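Local structure of vibralactone Cyclase (Boreostereum vibrans, 6KD0) at residues H79-I84 and D117-C122; S183-H188 and F259-F264; W189-P194 and F264-N269. The protein catalyses the cyclization that forms the fused bicyclic beta-lactone of vibralactone, and has an alpha/beta hydrolase fold. All coordinates share one frame; numbering follows the deposited sequence.

Contact 1: H79-I84 and D117-C122; sequences HVRTYI and DLRIIC
The phenol ring of Tyr83 has Leu118 on one face and Arg119 at its edge. Leu118 CB sits squarely over the ring in a CH-pi contact, 3.7 Å from the centroid and only 4° off the normal, while Arg119 CG lies in the ring plane, 3.9 Å from Tyr83 CD2. The guanidinium groups of Arg81 and Arg119 cross obliquely, their planes 68° apart. This is sheet-on-helix packing in the alpha/beta hydrolase fold: strand 76-85 runs beside strand 128-132, and helix 115-125 belongs to the beta-alpha-beta crossover leading from strand 97-101 to strand 128-132. The axes of the two segments pass 7.9 Å apart and cross at -35°. With CG anti to its carbonyl carbon, Tyr83 swings its ring against the helix, and Leu118 crosses it at about a right angle, so that Leu118 CD1 comes within 3.8 Å of Tyr83 CE1. The like charges stand close, Arg81 NH1 being 3.8 Å from Arg119 NH2, but Asp115 answers both: it forms salt bridges with these two nitrogens and a hydrogen bond with Tyr83 OH. Arg81 NE is paired with Asp68 in addition, and Arg119 NH1 is bonded to Tyr64 OH. The carboxylate of Asp115 is thus likely to offset much of the repulsion between the arginines. An alanine in place of Tyr83 would remove the ring under Leu118 and the hydroxyl bonded to Asp115, and would probably loosen the helix on the sheet. Farther along, Cys122 packs against the strand backbone, its CB lying 3.9 Å from Tyr83 CB and 3.7 Å from Tyr83 O.

Contact 2: S183-H188 and F259-F264; sequences SLIAAH and FSPLLF
Leu184 O is gripped by two donors, both from His188: the side-chain ND1 at 2.8 Å from Leu184 O, nearly straight at 173°, and the backbone N at 3.2 Å from the same oxygen. The ND1 donor stands above the carbonyl plane, yet the oxygen lies in the imidazole plane, so the bond fixes the rotation of the ring. Thus held, His188 makes an offset stack with Phe264, centroids 4.0 Å apart and planes at 8°. Phe264 CD2 lies over the middle of the imidazole, and His188 CB is placed over the middle of the phenyl ring, 3.4 Å from its centroid. Packing is tight here, with His188 CD2 3.3 Å from Phe264 CG. Next to the stack, Pro261 packs its ring carbons against the helix, where Pro261 CB meets Leu184 CB at 3.8 Å and Ile185 CG1 at 3.9 Å. The helix, 178-192, follows the probable nucleophile elbow of the alpha/beta hydrolase fold. His188 NE2 is hydrogen-bonded to His267 ND1, and His267 NE2 to Leu262 O. With His188 ND1 a donor and Leu262 O able only to accept, the bond between the imidazoles needs a third proton, so the pair may share one positive charge.

Contact 3: W189-P194 and F264-N269; sequences WARDDP and FPSHAN
An ST turn at Ser266, in the loop leading to strand 273-278 of the alpha/beta hydrolase fold, receives Arg191 from the last turn of helix 178-192. The tight part is the guanidinium. Arg191 NH1 reaches Ala268 O at 2.7 Å, in the carbonyl plane, and Ser266 O at 2.9 Å. Arg191 NH2 adds a longer bond, 3.3 Å to Ser266 O, so this oxygen is gripped end-on by two nitrogens, both approaching from above its carbonyl plane. On the other edge Asp192 takes Arg191 side-on in a salt bridge, NE to OD1 at 3.0 Å and NH2 to the syn lone pair of OD2. The bend at chi3 (61°) turns the group so that it can serve both edges, and four oxygens fix its orientation. Trp189 is also closely packed, coming to the Phe264 ring at its edge with NE1 3.7 Å from Phe264 CZ. The solvent side is looser. Exposed Asn269 crosses the arginine chain obliquely, its CB 3.9 Å from Arg191 CD, and a water that accepts from Ser266 N has a weak bond from Arg191 NH2. Within the turn, Ser266 OG accepts from Ala268 N at 3.1 Å.

From the N terminus, contact 1 comes first: it closes a loop of 32 residues that includes strand 97-101, and joins strand 76-85 to helix 115-125. It is complete before the other two open. Contacts 2 and 3 both start on helix 178-192, and the chain then passes through strand 203-207 and helices 227-230 and 239-249 before returning along the loop ahead of strand 273-278. Their segments alternate, so the two loops cross, one of 70 residues and one of 69. They share Phe264 and lie 9 Å apart between centres, fastening successive turns of one helix to one loop. Contacts 1 and 2 lie on opposite sides of the chain's centre, about 24 Å apart between centres.

Contact 1: H79-I84 and D117-C122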
loop_
_atom_site.group_PDB
_atom_site.type_symbol
_atom_site.label_atom_id
_atom_site.label_comp_id
_atom_site.label_asym_id
_atom_site.label_seq_id
_atom_site.Cartn_x
_atom_site.Cartn_y
_atom_site.Cartn_z
ATOM N N HIS A 79 13.243 -3.227 -11.780
ATOM C CA HIS A 79 14.033 -2.352 -10.923
ATOM C C HIS A 79 13.570 -2.446 -9.472
ATOM O O HIS A 79 12.366 -2.429 -9.185
ATOM C CB HIS A 79 13.934 -0.908 -11.415
ATOM C CG HIS A 79 14.499 0.093 -10.454
ATOM N ND1 HIS A 79 13.784 1.182 -10.009
ATOM C CD2 HIS A 79 15.706 0.158 -9.843
ATOM C CE1 HIS A 79 14.534 1.887 -9.176
ATOM N NE2 HIS A 79 15.702 1.279 -9.050
ATOM N N VAL A 80 14.536 -2.527 -8.560
ATOM C CA VAL A 80 14.311 -2.589 -7.127
ATOM C C VAL A 80 15.211 -1.540 -6.488
ATOM O O VAL A 80 16.385 -1.430 -6.850
ATOM C CB VAL A 80 14.654 -3.996 -6.579
ATOM C CG1 VAL A 80 14.639 -3.998 -5.081
ATOM C CG2 VAL A 80 13.702 -5.049 -7.141
ATOM N N ARG A 81 14.682 -0.759 -5.557
ATOM C CA ARG A 81 15.516 0.164 -4.803
ATOM C C ARG A 81 15.487 -0.209 -3.329
ATOM O O ARG A 81 14.420 -0.495 -2.770
ATOM C CB ARG A 81 15.059 1.610 -4.996
ATOM C CG ARG A 81 15.730 2.600 -4.034
ATOM C CD ARG A 81 15.538 4.048 -4.508
ATOM N NE ARG A 81 16.441 4.374 -5.603
ATOM C CZ ARG A 81 16.708 5.604 -6.025
ATOM N NH1 ARG A 81 16.140 6.653 -5.447
ATOM N NH2 ARG A 81 17.553 5.779 -7.029
ATOM N N THR A 82 16.662 -0.181 -2.693
ATOM C CA THR A 82 16.806 -0.455 -1.274
ATOM C C THR A 82 17.330 0.795 -0.579
ATOM O O THR A 82 18.143 1.549 -1.138
ATOM C CB THR A 82 17.736 -1.656 -1.008
ATOM O OG1 THR A 82 19.070 -1.349 -1.445
ATOM C CG2 THR A 82 17.245 -2.890 -1.751
ATOM N N TYR A 83 16.847 0.988 0.643
ATOM C CA TYR A 83 17.060 2.159 1.479
ATOM C C TYR A 83 17.682 1.625 2.759
ATOM O O TYR A 83 17.012 0.914 3.521
ATOM C CB TYR A 83 15.739 2.888 1.775
ATOM C CG TYR A 83 14.959 3.326 0.551
ATOM C CD1 TYR A 83 14.229 2.399 -0.199
ATOM C CD2 TYR A 83 14.939 4.656 0.147
ATOM C CE1 TYR A 83 13.530 2.787 -1.323
ATOM C CE2 TYR A 83 14.233 5.057 -0.982
ATOM C CZ TYR A 83 13.529 4.111 -1.709
ATOM O OH TYR A 83 12.834 4.492 -2.840
ATOM N N ILE A 84 18.951 1.950 2.991
ATOM C CA ILE A 84 19.787 1.270 3.969
ATOM C C ILE A 84 20.258 2.306 4.980
ATOM O O ILE A 84 20.894 3.286 4.589
ATOM C CB ILE A 84 20.988 0.591 3.292
ATOM C CG1 ILE A 84 20.492 -0.321 2.163
ATOM C CG2 ILE A 84 21.862 -0.117 4.336
ATOM C CD1 ILE A 84 21.506 -0.590 1.072
ATOM N N ASP A 117 9.670 9.374 1.288
ATOM C CA ASP A 117 9.092 8.820 2.507
ATOM C C ASP A 117 9.951 7.672 3.021
ATOM O O ASP A 117 10.237 7.591 4.220
ATOM C CB ASP A 117 7.661 8.346 2.256
ATOM C CG ASP A 117 6.628 9.455 2.432
ATOM O OD1 ASP A 117 6.750 10.237 3.390
ATOM O OD2 ASP A 117 5.691 9.548 1.608
ATOM N N LEU A 118 10.443 6.818 2.111
ATOM C CA LEU A 118 11.209 5.656 2.557
ATOM C C LEU A 118 12.615 6.059 3.013
ATOM O O LEU A 118 13.134 5.464 3.970
ATOM C CB LEU A 118 11.268 4.591 1.458
ATOM C CG LEU A 118 9.916 3.907 1.165
ATOM C CD1 LEU A 118 10.025 2.903 0.022
ATOM C CD2 LEU A 118 9.339 3.218 2.415
ATOM N N ARG A 119 13.221 7.081 2.384
ATOM C CA ARG A 119 14.472 7.614 2.917
ATOM C C ARG A 119 14.270 8.021 4.365
ATOM O O ARG A 119 15.094 7.715 5.238
ATOM C CB ARG A 119 14.956 8.813 2.104
ATOM C CG ARG A 119 15.461 8.504 0.725
ATOM C CD ARG A 119 15.684 9.804 -0.022
ATOM N NE ARG A 119 15.746 9.622 -1.465
ATOM C CZ ARG A 119 16.747 10.047 -2.229
ATOM N NH1 ARG A 119 17.790 10.680 -1.689
ATOM N NH2 ARG A 119 16.699 9.850 -3.527
ATOM N N ILE A 120 13.143 8.686 4.640
ATOM C CA ILE A 120 12.879 9.126 6.000
ATOM C C ILE A 120 12.685 7.919 6.906
ATOM O O ILE A 120 13.332 7.804 7.963
ATOM C CB ILE A 120 11.669 10.075 6.002
ATOM C CG1 ILE A 120 12.055 11.348 5.241
ATOM C CG2 ILE A 120 11.199 10.360 7.422
ATOM C CD1 ILE A 120 10.903 12.173 4.784
ATOM N N ILE A 121 11.889 6.945 6.444
ATOM C CA ILE A 121 11.465 5.859 7.321
ATOM C C ILE A 121 12.649 4.976 7.663
ATOM O O ILE A 121 12.819 4.562 8.818
ATOM C CB ILE A 121 10.317 5.050 6.678
ATOM C CG1 ILE A 121 8.985 5.793 6.841
ATOM C CG2 ILE A 121 10.249 3.640 7.282
ATOM C CD1 ILE A 121 7.845 5.219 6.029
ATOM N N CYS A 122 13.509 4.704 6.678
ATOM C CA CYS A 122 14.654 3.840 6.936
ATOM C C CYS A 122 15.550 4.443 8.009
ATOM O O CYS A 122 16.064 3.717 8.865
ATOM C CB CYS A 122 15.413 3.553 5.638
ATOM S SG CYS A 122 16.832 4.591 5.215
#

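Contact 2: S183-H188 and F259-F264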
loop_
_atom_site.group_PDB
_atom_site.type_symbol
_atom_site.label_atom_id
_atom_site.label_comp_id
_atom_site.label_asym_id
_atom_site.label_seq_id
_atom_site.Cartn_x
_atom_site.Cartn_y
_atom_site.Cartn_z
ATOM N N SER A 183 0.027 -6.433 -2.110
ATOM C CA SER A 183 0.694 -7.010 -0.947
ATOM C C SER A 183 -0.218 -7.974 -0.196
ATOM O O SER A 183 0.275 -8.925 0.414
ATOM C CB SER A 183 1.212 -5.905 -0.016
ATOM O OG SER A 183 0.138 -5.346 0.693
ATOM N N LEU A 184 -1.541 -7.746 -0.221
ATOM C CA LEU A 184 -2.476 -8.695 0.388
ATOM C C LEU A 184 -2.391 -10.039 -0.315
ATOM O O LEU A 184 -2.330 -11.111 0.332
ATOM C CB LEU A 184 -3.910 -8.148 0.318
ATOM C CG LEU A 184 -4.241 -6.902 1.161
ATOM C CD1 LEU A 184 -5.695 -6.476 0.977
ATOM C CD2 LEU A 184 -3.915 -7.127 2.644
ATOM N N ILE A 185 -2.351 -9.988 -1.654
ATOM C CA ILE A 185 -2.134 -11.206 -2.428
ATOM C C ILE A 185 -0.817 -11.864 -2.021
ATOM O O ILE A 185 -0.772 -13.063 -1.706
ATOM C CB ILE A 185 -2.191 -10.905 -3.937
ATOM C CG1 ILE A 185 -3.588 -10.402 -4.297
ATOM C CG2 ILE A 185 -1.815 -12.156 -4.726
ATOM C CD1 ILE A 185 -3.693 -9.677 -5.602
ATOM N N ALA A 186 0.265 -11.076 -1.986
ATOM C CA ALA A 186 1.585 -11.634 -1.702
ATOM C C ALA A 186 1.631 -12.283 -0.328
ATOM O O ALA A 186 2.299 -13.302 -0.145
ATOM C CB ALA A 186 2.662 -10.553 -1.818
ATOM N N ALA A 187 0.953 -11.698 0.655
ATOM C CA ALA A 187 0.993 -12.253 2.009
ATOM C C ALA A 187 0.304 -13.616 2.079
ATOM O O ALA A 187 0.792 -14.536 2.765
ATOM C CB ALA A 187 0.357 -11.266 2.986
ATOM N N HIS A 188 -0.814 -13.786 1.358
ATOM C CA HIS A 188 -1.413 -15.129 1.313
ATOM C C HIS A 188 -0.475 -16.132 0.643
ATOM O O HIS A 188 -0.233 -17.244 1.165
ATOM C CB HIS A 188 -2.744 -15.109 0.577
ATOM C CG HIS A 188 -3.838 -14.445 1.341
ATOM N ND1 HIS A 188 -3.930 -13.075 1.456
ATOM C CD2 HIS A 188 -4.890 -14.956 2.025
ATOM C CE1 HIS A 188 -5.000 -12.769 2.167
ATOM N NE2 HIS A 188 -5.597 -13.893 2.529
ATOM N N PHE A 259 -6.462 -11.868 -8.134
ATOM C CA PHE A 259 -6.937 -10.504 -8.341
ATOM C C PHE A 259 -7.690 -9.947 -7.141
ATOM O O PHE A 259 -7.468 -8.794 -6.754
ATOM C CB PHE A 259 -7.832 -10.410 -9.591
ATOM C CG PHE A 259 -8.277 -9.002 -9.884
ATOM C CD1 PHE A 259 -7.444 -8.128 -10.561
ATOM C CD2 PHE A 259 -9.503 -8.535 -9.432
ATOM C CE1 PHE A 259 -7.838 -6.817 -10.809
ATOM C CE2 PHE A 259 -9.894 -7.225 -9.664
ATOM C CZ PHE A 259 -9.063 -6.367 -10.356
ATOM N N SER A 260 -8.571 -10.746 -6.534
ATOM C CA SER A 260 -9.462 -10.337 -5.453
ATOM C C SER A 260 -9.006 -11.013 -4.173
ATOM O O SER A 260 -9.479 -12.115 -3.855
ATOM C CB SER A 260 -10.904 -10.735 -5.772
ATOM O OG SER A 260 -11.365 -10.081 -6.926
ATOM N N PRO A 261 -8.116 -10.396 -3.391
ATOM C CA PRO A 261 -7.580 -11.086 -2.205
ATOM C C PRO A 261 -8.623 -11.405 -1.146
ATOM O O PRO A 261 -8.375 -12.287 -0.315
ATOM C CB PRO A 261 -6.524 -10.105 -1.675
ATOM C CG PRO A 261 -6.918 -8.765 -2.258
ATOM C CD PRO A 261 -7.464 -9.095 -3.616
ATOM N N LEU A 262 -9.752 -10.683 -1.119
ATOM C CA LEU A 262 -10.873 -11.034 -0.255
ATOM C C LEU A 262 -11.277 -12.496 -0.401
ATOM O O LEU A 262 -11.759 -13.106 0.566
ATOM C CB LEU A 262 -12.076 -10.141 -0.573
ATOM C CG LEU A 262 -13.280 -10.201 0.366
ATOM C CD1 LEU A 262 -12.973 -9.416 1.648
ATOM C CD2 LEU A 262 -14.519 -9.642 -0.322
ATOM N N LEU A 263 -11.075 -13.075 -1.587
ATOM C CA LEU A 263 -11.618 -14.377 -1.958
ATOM C C LEU A 263 -10.637 -15.543 -1.779
ATOM O O LEU A 263 -10.943 -16.660 -2.218
ATOM C CB LEU A 263 -12.093 -14.338 -3.414
ATOM C CG LEU A 263 -13.098 -13.221 -3.723
ATOM C CD1 LEU A 263 -13.559 -13.267 -5.170
ATOM C CD2 LEU A 263 -14.307 -13.296 -2.775
ATOM N N PHE A 264 -9.477 -15.324 -1.172
ATOM C CA PHE A 264 -8.664 -16.470 -0.769
ATOM C C PHE A 264 -9.493 -17.391 0.119
ATOM O O PHE A 264 -10.240 -16.914 0.984
ATOM C CB PHE A 264 -7.401 -16.037 -0.019
ATOM C CG PHE A 264 -6.267 -15.679 -0.924
ATOM C CD1 PHE A 264 -5.462 -16.664 -1.465
ATOM C CD2 PHE A 264 -6.030 -14.355 -1.264
ATOM C CE1 PHE A 264 -4.418 -16.343 -2.308
ATOM C CE2 PHE A 264 -4.988 -14.024 -2.118
ATOM C CZ PHE A 264 -4.185 -15.017 -2.644
#

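Contact 3: W189-P194 and F264-N269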
loop_
_atom_site.group_PDB
_atom_site.type_symbol
_atom_site.label_atom_id
_atom_site.label_comp_id
_atom_site.label_asym_id
_atom_site.label_seq_id
_atom_site.Cartn_x
_atom_site.Cartn_y
_atom_site.Cartn_z
ATOM N N TRP A 189 0.041 -15.758 -0.535
ATOM C CA TRP A 189 0.976 -16.625 -1.249
ATOM C C TRP A 189 2.157 -17.024 -0.369
ATOM O O TRP A 189 2.558 -18.192 -0.338
ATOM C CB TRP A 189 1.466 -15.931 -2.513
ATOM C CG TRP A 189 0.449 -15.858 -3.593
ATOM C CD1 TRP A 189 -0.740 -16.527 -3.656
ATOM C CD2 TRP A 189 0.547 -15.092 -4.790
ATOM N NE1 TRP A 189 -1.399 -16.206 -4.816
ATOM C CE2 TRP A 189 -0.620 -15.335 -5.537
ATOM C CE3 TRP A 189 1.516 -14.223 -5.304
ATOM C CZ2 TRP A 189 -0.841 -14.752 -6.785
ATOM C CZ3 TRP A 189 1.289 -13.631 -6.537
ATOM C CH2 TRP A 189 0.117 -13.895 -7.263
ATOM N N ALA A 190 2.721 -16.060 0.360
ATOM C CA ALA A 190 3.908 -16.319 1.164
ATOM C C ALA A 190 3.581 -17.233 2.333
ATOM O O ALA A 190 4.402 -18.082 2.714
ATOM C CB ALA A 190 4.502 -14.995 1.660
ATOM N N ARG A 191 2.388 -17.064 2.922
ATOM C CA ARG A 191 1.967 -17.965 3.982
ATOM C C ARG A 191 2.015 -19.398 3.497
ATOM O O ARG A 191 2.509 -20.287 4.201
ATOM C CB ARG A 191 0.554 -17.612 4.447
ATOM C CG ARG A 191 -0.005 -18.596 5.463
ATOM C CD ARG A 191 -1.511 -18.452 5.566
ATOM N NE ARG A 191 -2.138 -18.736 4.278
ATOM C CZ ARG A 191 -3.384 -18.407 3.953
ATOM N NH1 ARG A 191 -4.163 -17.789 4.831
ATOM N NH2 ARG A 191 -3.854 -18.711 2.750
ATOM N N ASP A 192 1.563 -19.633 2.269
ATOM C CA ASP A 192 1.488 -21.015 1.802
ATOM C C ASP A 192 2.772 -21.541 1.157
ATOM O O ASP A 192 2.875 -22.745 0.899
ATOM C CB ASP A 192 0.319 -21.139 0.839
ATOM C CG ASP A 192 -0.994 -20.821 1.514
ATOM O OD1 ASP A 192 -1.076 -21.047 2.755
ATOM O OD2 ASP A 192 -1.914 -20.317 0.831
ATOM N N ASP A 193 3.771 -20.701 0.947
ATOM C CA ASP A 193 4.931 -21.090 0.152
ATOM C C ASP A 193 6.064 -21.531 1.074
ATOM O O ASP A 193 6.552 -20.715 1.871
ATOM C CB ASP A 193 5.367 -19.920 -0.714
ATOM C CG ASP A 193 6.444 -20.282 -1.731
ATOM O OD1 ASP A 193 7.086 -21.346 -1.621
ATOM O OD2 ASP A 193 6.651 -19.475 -2.663
ATOM N N PRO A 194 6.528 -22.787 0.996
ATOM C CA PRO A 194 7.624 -23.208 1.879
ATOM C C PRO A 194 8.903 -22.411 1.677
ATOM O O PRO A 194 9.756 -22.421 2.573
ATOM C CB PRO A 194 7.819 -24.698 1.544
ATOM C CG PRO A 194 7.100 -24.951 0.303
ATOM C CD PRO A 194 6.063 -23.873 0.113
ATOM N N PHE A 264 -9.477 -15.324 -1.172
ATOM C CA PHE A 264 -8.664 -16.470 -0.769
ATOM C C PHE A 264 -9.493 -17.391 0.119
ATOM O O PHE A 264 -10.240 -16.914 0.984
ATOM C CB PHE A 264 -7.401 -16.037 -0.019
ATOM C CG PHE A 264 -6.267 -15.679 -0.924
ATOM C CD1 PHE A 264 -5.462 -16.664 -1.465
ATOM C CD2 PHE A 264 -6.030 -14.355 -1.264
ATOM C CE1 PHE A 264 -4.418 -16.343 -2.308
ATOM C CE2 PHE A 264 -4.988 -14.024 -2.118
ATOM C CZ PHE A 264 -4.185 -15.017 -2.644
ATOM N N PRO A 265 -9.399 -18.709 -0.078
ATOM C CA PRO A 265 -10.193 -19.641 0.741
ATOM C C PRO A 265 -9.969 -19.479 2.232
ATOM O O PRO A 265 -10.900 -19.685 3.019
ATOM C CB PRO A 265 -9.726 -21.016 0.254
ATOM C CG PRO A 265 -9.207 -20.771 -1.135
ATOM C CD PRO A 265 -8.633 -19.390 -1.134
ATOM N N SER A 266 -8.775 -19.103 2.654
ATOM C CA SER A 266 -8.490 -18.955 4.067
ATOM C C SER A 266 -7.692 -17.687 4.330
ATOM O O SER A 266 -6.736 -17.376 3.607
ATOM C CB SER A 266 -7.719 -20.155 4.592
ATOM O OG SER A 266 -7.261 -19.885 5.897
ATOM N N HIS A 267 -8.101 -16.959 5.370
ATOM C CA HIS A 267 -7.357 -15.805 5.859
ATOM C C HIS A 267 -6.700 -16.083 7.199
ATOM O O HIS A 267 -6.253 -15.146 7.863
ATOM C CB HIS A 267 -8.256 -14.570 5.976
ATOM C CG HIS A 267 -8.909 -14.183 4.688
ATOM N ND1 HIS A 267 -8.188 -13.781 3.585
ATOM C CD2 HIS A 267 -10.212 -14.147 4.323
ATOM C CE1 HIS A 267 -9.021 -13.515 2.593
ATOM N NE2 HIS A 267 -10.254 -13.732 3.011
ATOM N N ALA A 268 -6.633 -17.348 7.618
ATOM C CA ALA A 268 -5.958 -17.669 8.869
ATOM C C ALA A 268 -4.449 -17.599 8.679
ATOM O O ALA A 268 -3.933 -17.739 7.563
ATOM C CB ALA A 268 -6.351 -19.067 9.365
ATOM N N ASN A 269 -3.746 -17.353 9.785
ATOM C CA ASN A 269 -2.296 -17.475 9.840
ATOM C C ASN A 269 -1.591 -16.437 8.952
ATOM O O ASN A 269 -0.451 -16.646 8.526
ATOM C CB ASN A 269 -1.857 -18.900 9.469
ATOM C CG ASN A 269 -0.443 -19.218 9.930
ATOM O OD1 ASN A 269 0.047 -18.636 10.903
ATOM N ND2 ASN A 269 0.230 -20.133 9.221
HETATM O O HOH W 1 -6.217 -19.817 1.235
#